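Local coordinates for protein Mn transporter subunit (Synechocystis sp. PCC 6803, PDB 3UJP) that binds manganese as the solute-binding subunit of a manganese transporter, probably handing the ion to a membrane ABC permease, at residues D51-E56 against K159-N164; A166-Q171 against T283-L288; S57-G62 against H66-T71. All blocks are in the same frame, centred on the assembly; numbering follows the deposited sequence.

Contact 1 of 3, residues D51-E56 against K159-N164; sequences DKLVVE and KYYNAN. With ZN (zinc ion), chain H.
Lys-52 lies across the ring of Tyr-160 while, one residue further along each segment, Leu-53 meets Tyr-161; these two pairs join the segment leading into strand 54-57 to the start of the long helix 158-183. The inner side is buried but meets mostly through one hydroxyl. Leu-53 brings CG to 4.1 Å from Tyr-161 CZ, crossing the tyrosine side chain at about a right angle, and its methyl CD2 lies against the hydroxyl. Phe-150 of helix 136-153 touches Leu-53 and meets the Tyr-161 ring edge-to-face. Lys-52 links the two sides, since its CB also comes to 3.8 Å from Tyr-161 OH.

The outer side, Lys-52 on Tyr-160, is partly exposed yet more closely packed. Here the lysine chain bends at chi2 (-55°) and again at chi4 (-57°), which carries CE over the middle of the Tyr-160 face. This CH-pi contact measures 3.3 Å from CE to the ring centroid, 13° off the ring normal. The second bend turns NZ back to a salt bridge with Asp-51 OD1 at 3.0 Å. Both oxygens of Asp-51 reach a zinc ion, OD2 at 2.5 Å and OD1 at 2.6 Å, so OD1 is shared between lysine and metal; Glu-30 of a third subunit binds the same zinc. The aliphatic part of Lys-52 thus serves the tyrosine, while its ammonium and the zinc probably help to offset the negative charge of Asp-51.

Contact 2 of 3, residues A166-Q171 against T283-L288; sequences AVYSEQ and TFLDLL
Tyr-168 and Leu-285 reach towards each other from opposite directions, bridging two nearly parallel helices of a metal-receptor (cluster A-I) solute-binding protein, a class with two lobes joined by a long helix: here helix 158-183, probably that linker, and the C-terminal helix 284-296. The axes of the two short segments come within 12.3 Å, at an angle of 8°, a wide spacing that leaves the joining to the ends of side chains.

Apolar contacts do most of the work. Leu-285 CD2 sits 3.3 Å from Tyr-168 CE1, approaching the ring obliquely. Asp-43 and Asn-47 of helix 39-49 and Val-143 of helix 136-153 also touch the tyrosine.

Mixed contacts flank this pair. Leu-285 CD1 lies by the phenol oxygen, and Gln-171, its chain extended beyond CG, brings OE1 to 3.7 Å from Leu-285 CD2. Tyr-168 has CG anti to its own N (chi1 -157°), which sends the ring across to Phe-284; there Tyr-168 OH lies at the edge of the phenylalanine ring, in its plane, and 3.6 Å from Phe-284 CB.

No hydrogen bond joins the two helices here; those of note cap the start of helix 284-296. Asp-43 OD2 accepts from Phe-284 N, and N-cap Thr-283 receives Asp-286 N on OG1 at 3.3 Å, N-H...O angle 164°.

Contact 3 of 3, residues S57-G62 against H66-T71; sequences SITRIG and HGYEPT. With MN (manganese (II) ion), chain D; ZN (zinc ion), chain E.
The loop that leads from strand 54-57 to helix 72-80, and brings His-66 to the manganese site, folds back on itself where Tyr-68 lies against Ile-58 and Thr-59. The two runs do not pair with each other as strands, though Ile-58 and Thr-59 still bond by their backbones to Thr-36 and Thr-37; side chains around a single phenol ring hold the runs to each other.

Thr-59 lies over one face of that ring. Its methyl CG2 stands 4.0 Å from the Tyr-68 centroid, 19° off the normal and displaced towards the rim on the CG and CD2 side, a CH-pi contact. At chi1 63° the threonine turns this methyl to the ring and its OG1 to the carbonyl oxygen of Thr-37, with which it hydrogen-bonds. Ile-58 adds its branch methyl: CG2 comes obliquely to the ring, 3.6 Å from Tyr-68 CE2, while Phe-98 of helix 95-100 packs against the same isoleucine. The far end of the tyrosine is fixed by another bond, between its OH and Asp-74 OD1 in helix 72-80, so the ring is pinned at its hydroxyl and covered on a face.

Within the first run, Ser-57 OG donates to Thr-59 O at 3.0 Å.

Two residues before Tyr-68, His-66 NE2 binds the manganese at 2.2 Å. One residue after it, Glu-69 OE1 holds a separate zinc ion at 1.9 Å, on the exposed side of the loop. His-131, Glu-197 and Asp-272 complete the manganese site, and this set of two histidines and two carboxylates, fed by loops that follow strands, is characteristic of the manganese-binding proteins of this transporter family.

How the contacts relate
Contact 2 is fully buried, contact 3 largely so, and contact 1 only in its inner half. Contacts 1 and 2 share helix 158-183, one following the other along it with centres 15 Å apart, and both also meet the second subunit. Contact 3 stands apart, about 24 Å from contact 1 between centres, yet 51-56 runs straight into 57-62, so strand 54-57 leads from one to the other. Each uses tyrosine rings, but differently: in contact 1 a lysine lies over the face and pairs with a carboxylate, in contact 2 leucine methyls come obliquely to the tyrosine, and in contact 3 a threonine methyl lies over the ring face.

Contact 1 of 3, residues D51-E56 against K159-N164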
loop_
_atom_site.group_PDB
_atom_site.type_symbol
_atom_site.label_atom_id
_atom_site.label_comp_id
_atom_site.label_asym_id
_atom_site.label_seq_id
_atom_site.Cartn_x
_atom_site.Cartn_y
_atom_site.Cartn_z
ATOM N N ASP A 51 0.791 6.848 5.773
ATOM C CA ASP A 51 1.538 5.741 5.234
ATOM C C ASP A 51 2.281 4.986 6.339
ATOM O O ASP A 51 3.014 4.025 6.047
ATOM C CB ASP A 51 2.446 6.171 4.068
ATOM C CG ASP A 51 3.212 7.455 4.340
ATOM O OD1 ASP A 51 3.619 7.727 5.492
ATOM O OD2 ASP A 51 3.455 8.205 3.377
ATOM N N LYS A 52 2.044 5.396 7.593
ATOM C CA LYS A 52 2.600 4.715 8.791
ATOM C C LYS A 52 2.004 3.340 9.204
ATOM O O LYS A 52 2.728 2.515 9.741
ATOM C CB LYS A 52 2.593 5.636 10.008
ATOM C CG LYS A 52 3.359 6.904 9.812
ATOM C CD LYS A 52 4.790 6.615 9.385
ATOM C CE LYS A 52 5.560 7.887 9.062
ATOM N NZ LYS A 52 4.879 8.688 7.988
ATOM N N LEU A 53 0.701 3.115 8.998
ATOM C CA LEU A 53 0.069 1.795 9.160
ATOM C C LEU A 53 -0.585 1.416 7.844
ATOM O O LEU A 53 -0.642 2.216 6.897
ATOM C CB LEU A 53 -1.011 1.807 10.243
ATOM C CG LEU A 53 -0.615 2.252 11.655
ATOM C CD1 LEU A 53 -1.760 2.073 12.648
ATOM C CD2 LEU A 53 0.630 1.530 12.159
ATOM N N VAL A 54 -1.094 0.198 7.780
ATOM C CA VAL A 54 -1.758 -0.240 6.560
ATOM C C VAL A 54 -3.174 -0.674 6.881
ATOM O O VAL A 54 -3.402 -1.732 7.467
ATOM C CB VAL A 54 -0.968 -1.326 5.771
ATOM C CG1 VAL A 54 0.038 -2.029 6.649
ATOM C CG2 VAL A 54 -1.920 -2.310 5.089
ATOM N N VAL A 55 -4.118 0.183 6.510
ATOM C CA VAL A 55 -5.486 0.031 6.930
ATOM C C VAL A 55 -6.245 -0.742 5.906
ATOM O O VAL A 55 -6.068 -0.524 4.704
ATOM C CB VAL A 55 -6.135 1.368 7.041
ATOM C CG1 VAL A 55 -7.575 1.168 7.436
ATOM C CG2 VAL A 55 -5.377 2.203 8.046
ATOM N N GLU A 56 -7.105 -1.634 6.371
ATOM C CA GLU A 56 -7.875 -2.444 5.458
ATOM C C GLU A 56 -9.254 -2.673 6.034
ATOM O O GLU A 56 -9.452 -2.566 7.235
ATOM C CB GLU A 56 -7.148 -3.755 5.249
ATOM C CG GLU A 56 -7.696 -4.637 4.167
ATOM C CD GLU A 56 -6.903 -5.936 4.078
ATOM O OE1 GLU A 56 -5.942 -6.086 4.882
ATOM O OE2 GLU A 56 -7.239 -6.795 3.219
ATOM N N LYS A 159 3.942 10.863 16.728
ATOM C CA LYS A 159 4.002 12.258 16.266
ATOM C C LYS A 159 3.183 12.431 15.002
ATOM O O LYS A 159 2.449 13.414 14.861
ATOM C CB LYS A 159 5.447 12.704 16.041
ATOM C CG LYS A 159 6.130 12.039 14.863
ATOM C CD LYS A 159 7.613 12.425 14.762
ATOM C CE LYS A 159 8.468 11.189 14.433
ATOM N NZ LYS A 159 9.945 11.395 14.578
ATOM N N TYR A 160 3.294 11.449 14.105
ATOM C CA TYR A 160 2.485 11.393 12.900
ATOM C C TYR A 160 0.984 11.314 13.208
ATOM O O TYR A 160 0.220 12.148 12.717
ATOM C CB TYR A 160 2.938 10.240 12.005
ATOM C CG TYR A 160 4.354 10.405 11.471
ATOM C CD1 TYR A 160 5.464 10.042 12.232
ATOM C CD2 TYR A 160 4.581 10.920 10.204
ATOM C CE1 TYR A 160 6.764 10.192 11.740
ATOM C CE2 TYR A 160 5.875 11.082 9.706
ATOM C CZ TYR A 160 6.964 10.712 10.475
ATOM O OH TYR A 160 8.242 10.869 9.965
ATOM N N TYR A 161 0.556 10.345 14.022
ATOM C CA TYR A 161 -0.873 10.230 14.377
ATOM C C TYR A 161 -1.490 11.516 14.920
ATOM O O TYR A 161 -2.618 11.869 14.561
ATOM C CB TYR A 161 -1.132 9.066 15.336
ATOM C CG TYR A 161 -0.532 7.788 14.825
ATOM C CD1 TYR A 161 -0.780 7.376 13.542
ATOM C CD2 TYR A 161 0.360 7.046 15.589
ATOM C CE1 TYR A 161 -0.207 6.240 13.046
ATOM C CE2 TYR A 161 0.948 5.925 15.097
ATOM C CZ TYR A 161 0.656 5.513 13.821
ATOM O OH TYR A 161 1.214 4.363 13.284
ATOM N N ASN A 162 -0.770 12.225 15.776
ATOM C CA ASN A 162 -1.300 13.492 16.247
ATOM C C ASN A 162 -1.394 14.493 15.115
ATOM O O ASN A 162 -2.364 15.235 14.995
ATOM C CB ASN A 162 -0.423 14.050 17.352
ATOM C CG ASN A 162 -0.230 13.071 18.468
ATOM O OD1 ASN A 162 0.668 12.228 18.420
ATOM N ND2 ASN A 162 -1.091 13.161 19.482
ATOM N N ALA A 163 -0.367 14.512 14.283
ATOM C CA ALA A 163 -0.301 15.458 13.195
ATOM C C ALA A 163 -1.370 15.174 12.168
ATOM O O ALA A 163 -1.882 16.093 11.555
ATOM C CB ALA A 163 1.038 15.393 12.557
ATOM N N ASN A 164 -1.688 13.900 11.955
ATOM C CA ASN A 164 -2.731 13.529 11.010
ATOM C C ASN A 164 -4.081 13.765 11.659
ATOM O O ASN A 164 -5.009 14.234 11.022
ATOM C CB ASN A 164 -2.614 12.055 10.582
ATOM C CG ASN A 164 -1.344 11.754 9.791
ATOM O OD1 ASN A 164 -0.794 12.621 9.135
ATOM N ND2 ASN A 164 -0.886 10.507 9.845
HETATM ZN ZN ZN H . 4.983 9.752 4.567
#

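Contact 2 of 3, residues A166-Q171 against T283-L288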
loop_
_atom_site.group_PDB
_atom_site.type_symbol
_atom_site.label_atom_id
_atom_site.label_comp_id
_atom_site.label_asym_id
_atom_site.label_seq_id
_atom_site.Cartn_x
_atom_site.Cartn_y
_atom_site.Cartn_z
ATOM N N ALA A 166 -4.828 15.854 14.097
ATOM C CA ALA A 166 -4.939 17.312 14.104
ATOM C C ALA A 166 -5.548 17.829 12.798
ATOM O O ALA A 166 -6.603 18.475 12.790
ATOM C CB ALA A 166 -3.558 17.926 14.319
ATOM N N VAL A 167 -4.854 17.545 11.697
ATOM C CA VAL A 167 -5.289 17.935 10.366
ATOM C C VAL A 167 -6.661 17.347 9.998
ATOM O O VAL A 167 -7.476 18.013 9.394
ATOM C CB VAL A 167 -4.240 17.532 9.307
ATOM C CG1 VAL A 167 -4.809 17.602 7.891
ATOM C CG2 VAL A 167 -3.012 18.383 9.447
ATOM N N TYR A 168 -6.939 16.101 10.353
ATOM C CA TYR A 168 -8.248 15.535 10.024
ATOM C C TYR A 168 -9.303 16.186 10.927
ATOM O O TYR A 168 -10.369 16.566 10.453
ATOM C CB TYR A 168 -8.240 13.997 10.137
ATOM C CG TYR A 168 -9.317 13.318 9.328
ATOM C CD1 TYR A 168 -9.488 13.622 7.995
ATOM C CD2 TYR A 168 -10.168 12.359 9.893
ATOM C CE1 TYR A 168 -10.488 12.991 7.225
ATOM C CE2 TYR A 168 -11.177 11.732 9.138
ATOM C CZ TYR A 168 -11.329 12.046 7.795
ATOM O OH TYR A 168 -12.317 11.454 7.014
ATOM N N SER A 169 -9.005 16.335 12.216
ATOM C CA SER A 169 -9.944 16.973 13.137
ATOM C C SER A 169 -10.338 18.341 12.598
ATOM O O SER A 169 -11.499 18.740 12.625
ATOM C CB SER A 169 -9.333 17.142 14.533
ATOM O OG SER A 169 -9.189 15.906 15.210
ATOM N N GLU A 170 -9.337 19.053 12.102
ATOM C CA GLU A 170 -9.528 20.396 11.602
ATOM C C GLU A 170 -10.383 20.453 10.348
ATOM O O GLU A 170 -11.144 21.384 10.164
ATOM C CB GLU A 170 -8.180 21.023 11.300
ATOM C CG GLU A 170 -8.267 21.991 10.149
ATOM C CD GLU A 170 -6.914 22.417 9.638
ATOM O OE1 GLU A 170 -6.300 21.650 8.853
ATOM O OE2 GLU A 170 -6.480 23.529 10.014
ATOM N N GLN A 171 -10.238 19.475 9.470
ATOM C CA GLN A 171 -11.010 19.458 8.227
ATOM C C GLN A 171 -12.421 18.964 8.480
ATOM O O GLN A 171 -13.312 19.209 7.680
ATOM C CB GLN A 171 -10.362 18.554 7.186
ATOM C CG GLN A 171 -8.982 18.969 6.765
ATOM C CD GLN A 171 -8.240 17.827 6.149
ATOM O OE1 GLN A 171 -8.776 16.734 6.052
ATOM N NE2 GLN A 171 -6.993 18.064 5.733
ATOM N N THR A 283 -14.663 9.188 -0.337
ATOM C CA THR A 283 -14.066 9.395 0.992
ATOM C C THR A 283 -15.040 9.862 2.087
ATOM O O THR A 283 -16.098 10.380 1.788
ATOM C CB THR A 283 -12.834 10.339 0.924
ATOM O OG1 THR A 283 -13.225 11.725 1.056
ATOM C CG2 THR A 283 -12.043 10.078 -0.372
ATOM N N PHE A 284 -14.708 9.670 3.363
ATOM C CA PHE A 284 -15.670 10.062 4.389
ATOM C C PHE A 284 -16.073 11.524 4.304
ATOM O O PHE A 284 -17.259 11.842 4.326
ATOM C CB PHE A 284 -15.216 9.769 5.809
ATOM C CG PHE A 284 -16.246 10.171 6.843
ATOM C CD1 PHE A 284 -17.582 9.884 6.640
ATOM C CD2 PHE A 284 -15.889 10.830 8.005
ATOM C CE1 PHE A 284 -18.537 10.236 7.562
ATOM C CE2 PHE A 284 -16.859 11.196 8.945
ATOM C CZ PHE A 284 -18.176 10.902 8.716
ATOM N N LEU A 285 -15.084 12.416 4.239
ATOM C CA LEU A 285 -15.358 13.835 4.037
ATOM C C LEU A 285 -16.248 14.063 2.800
ATOM O O LEU A 285 -17.298 14.659 2.916
ATOM C CB LEU A 285 -14.056 14.632 3.966
ATOM C CG LEU A 285 -13.515 15.232 5.267
ATOM C CD1 LEU A 285 -14.118 14.558 6.462
ATOM C CD2 LEU A 285 -12.021 15.167 5.344
ATOM N N ASP A 286 -15.875 13.568 1.626
ATOM C CA ASP A 286 -16.806 13.627 0.495
ATOM C C ASP A 286 -18.206 13.123 0.860
ATOM O O ASP A 286 -19.179 13.655 0.365
ATOM C CB ASP A 286 -16.285 12.865 -0.747
ATOM C CG ASP A 286 -14.987 13.450 -1.312
ATOM O OD1 ASP A 286 -14.069 12.642 -1.580
ATOM O OD2 ASP A 286 -14.878 14.690 -1.497
ATOM N N LEU A 287 -18.312 12.103 1.713
ATOM C CA LEU A 287 -19.627 11.552 2.081
ATOM C C LEU A 287 -20.512 12.571 2.760
ATOM O O LEU A 287 -21.635 12.773 2.340
ATOM C CB LEU A 287 -19.539 10.287 2.959
ATOM C CG LEU A 287 -20.859 9.655 3.479
ATOM C CD1 LEU A 287 -20.819 8.130 3.396
ATOM C CD2 LEU A 287 -21.256 10.095 4.901
ATOM N N LEU A 288 -20.026 13.209 3.819
ATOM C CA LEU A 288 -20.811 14.276 4.430
ATOM C C LEU A 288 -21.133 15.402 3.403
ATOM O O LEU A 288 -22.295 15.613 3.099
ATOM C CB LEU A 288 -20.136 14.790 5.689
ATOM C CG LEU A 288 -19.817 13.672 6.668
ATOM C CD1 LEU A 288 -18.712 14.101 7.646
ATOM C CD2 LEU A 288 -21.089 13.169 7.389
#

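Contact 3 of 3, residues S57-G62 against H66-T71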
loop_
_atom_site.group_PDB
_atom_site.type_symbol
_atom_site.label_atom_id
_atom_site.label_comp_id
_atom_site.label_asym_id
_atom_site.label_seq_id
_atom_site.Cartn_x
_atom_site.Cartn_y
_atom_site.Cartn_z
ATOM N N SER A 57 -10.210 -2.965 5.170
ATOM C CA SER A 57 -11.580 -3.168 5.582
ATOM C C SER A 57 -11.978 -4.644 5.479
ATOM O O SER A 57 -11.429 -5.387 4.654
ATOM C CB SER A 57 -12.479 -2.358 4.667
ATOM O OG SER A 57 -13.817 -2.258 5.148
ATOM N N ILE A 58 -12.943 -5.068 6.302
ATOM C CA ILE A 58 -13.527 -6.406 6.170
ATOM C C ILE A 58 -14.472 -6.411 4.963
ATOM O O ILE A 58 -14.256 -7.127 3.961
ATOM C CB ILE A 58 -14.345 -6.845 7.423
ATOM C CG1 ILE A 58 -13.514 -6.826 8.705
ATOM C CG2 ILE A 58 -14.956 -8.231 7.217
ATOM C CD1 ILE A 58 -12.553 -7.896 8.785
ATOM N N THR A 59 -15.535 -5.614 5.083
ATOM C CA THR A 59 -16.580 -5.522 4.069
ATOM C C THR A 59 -16.070 -4.677 2.916
ATOM O O THR A 59 -15.519 -3.602 3.135
ATOM C CB THR A 59 -17.777 -4.810 4.639
ATOM O OG1 THR A 59 -17.378 -3.483 4.974
ATOM C CG2 THR A 59 -18.264 -5.487 5.899
ATOM N N ARG A 60 -16.255 -5.136 1.685
ATOM C CA ARG A 60 -15.579 -4.465 0.579
ATOM C C ARG A 60 -16.489 -3.706 -0.393
ATOM O O ARG A 60 -16.760 -4.156 -1.510
ATOM C CB ARG A 60 -14.611 -5.415 -0.125
ATOM C CG ARG A 60 -13.684 -6.114 0.872
ATOM C CD ARG A 60 -12.439 -6.662 0.214
ATOM N NE ARG A 60 -11.493 -7.155 1.209
ATOM C CZ ARG A 60 -10.259 -7.573 0.926
ATOM N NH1 ARG A 60 -9.463 -8.004 1.898
ATOM N NH2 ARG A 60 -9.815 -7.557 -0.327
ATOM N N ILE A 61 -16.912 -2.530 0.078
ATOM C CA ILE A 61 -17.725 -1.516 -0.630
ATOM C C ILE A 61 -19.174 -1.903 -0.615
ATOM O O ILE A 61 -19.501 -3.025 -0.266
ATOM C CB ILE A 61 -17.311 -1.250 -2.078
ATOM C CG1 ILE A 61 -17.052 0.237 -2.295
ATOM C CG2 ILE A 61 -18.400 -1.737 -3.036
ATOM C CD1 ILE A 61 -15.854 0.750 -1.541
ATOM N N GLY A 62 -20.022 -0.959 -1.011
ATOM C CA GLY A 62 -21.476 -1.044 -0.948
ATOM C C GLY A 62 -22.195 -2.220 -0.305
ATOM O O GLY A 62 -23.312 -2.556 -0.718
ATOM N N HIS A 66 -24.398 -4.382 8.424
ATOM C CA HIS A 66 -25.102 -4.670 9.680
ATOM C C HIS A 66 -25.263 -6.177 9.917
ATOM O O HIS A 66 -25.259 -6.633 11.064
ATOM C CB HIS A 66 -26.505 -4.070 9.654
ATOM C CG HIS A 66 -26.582 -2.612 9.986
ATOM N ND1 HIS A 66 -26.817 -2.158 11.263
ATOM C CD2 HIS A 66 -26.529 -1.518 9.194
ATOM C CE1 HIS A 66 -26.880 -0.836 11.249
ATOM N NE2 HIS A 66 -26.700 -0.422 10.010
ATOM N N GLY A 67 -25.437 -6.950 8.845
ATOM C CA GLY A 67 -25.661 -8.378 8.982
ATOM C C GLY A 67 -24.765 -9.183 8.078
ATOM O O GLY A 67 -25.128 -10.275 7.646
ATOM N N TYR A 68 -23.589 -8.625 7.801
ATOM C CA TYR A 68 -22.623 -9.220 6.887
ATOM C C TYR A 68 -22.289 -10.592 7.421
ATOM O O TYR A 68 -22.391 -10.843 8.629
ATOM C CB TYR A 68 -21.367 -8.329 6.785
ATOM C CG TYR A 68 -20.211 -8.872 5.950
ATOM C CD1 TYR A 68 -20.320 -8.999 4.567
ATOM C CD2 TYR A 68 -18.995 -9.223 6.544
ATOM C CE1 TYR A 68 -19.255 -9.483 3.803
ATOM C CE2 TYR A 68 -17.934 -9.709 5.789
ATOM C CZ TYR A 68 -18.072 -9.843 4.420
ATOM O OH TYR A 68 -17.029 -10.326 3.653
ATOM N N GLU A 69 -21.924 -11.491 6.519
ATOM C CA GLU A 69 -21.508 -12.822 6.912
ATOM C C GLU A 69 -20.071 -13.039 6.499
ATOM O O GLU A 69 -19.793 -13.324 5.336
ATOM C CB GLU A 69 -22.391 -13.880 6.261
ATOM C CG GLU A 69 -22.403 -15.217 6.986
ATOM C CD GLU A 69 -23.217 -15.147 8.261
ATOM O OE1 GLU A 69 -22.675 -15.519 9.339
ATOM O OE2 GLU A 69 -24.397 -14.705 8.167
ATOM N N PRO A 70 -19.153 -12.925 7.464
ATOM C CA PRO A 70 -17.703 -13.063 7.246
ATOM C C PRO A 70 -17.284 -14.391 6.576
ATOM O O PRO A 70 -17.471 -15.458 7.175
ATOM C CB PRO A 70 -17.115 -12.988 8.665
ATOM C CG PRO A 70 -18.200 -12.425 9.518
ATOM C CD PRO A 70 -19.499 -12.775 8.886
ATOM N N THR A 71 -16.744 -14.307 5.357
ATOM C CA THR A 71 -16.078 -15.437 4.708
ATOM C C THR A 71 -14.874 -15.789 5.580
ATOM O O THR A 71 -14.598 -15.063 6.544
ATOM C CB THR A 71 -15.653 -15.126 3.230
ATOM O OG1 THR A 71 -15.072 -13.814 3.117
ATOM C CG2 THR A 71 -16.851 -15.225 2.290
HETATM MN MN MN D . -27.161 1.287 8.748
HETATM ZN ZN ZN E . -22.855 -15.250 11.202
#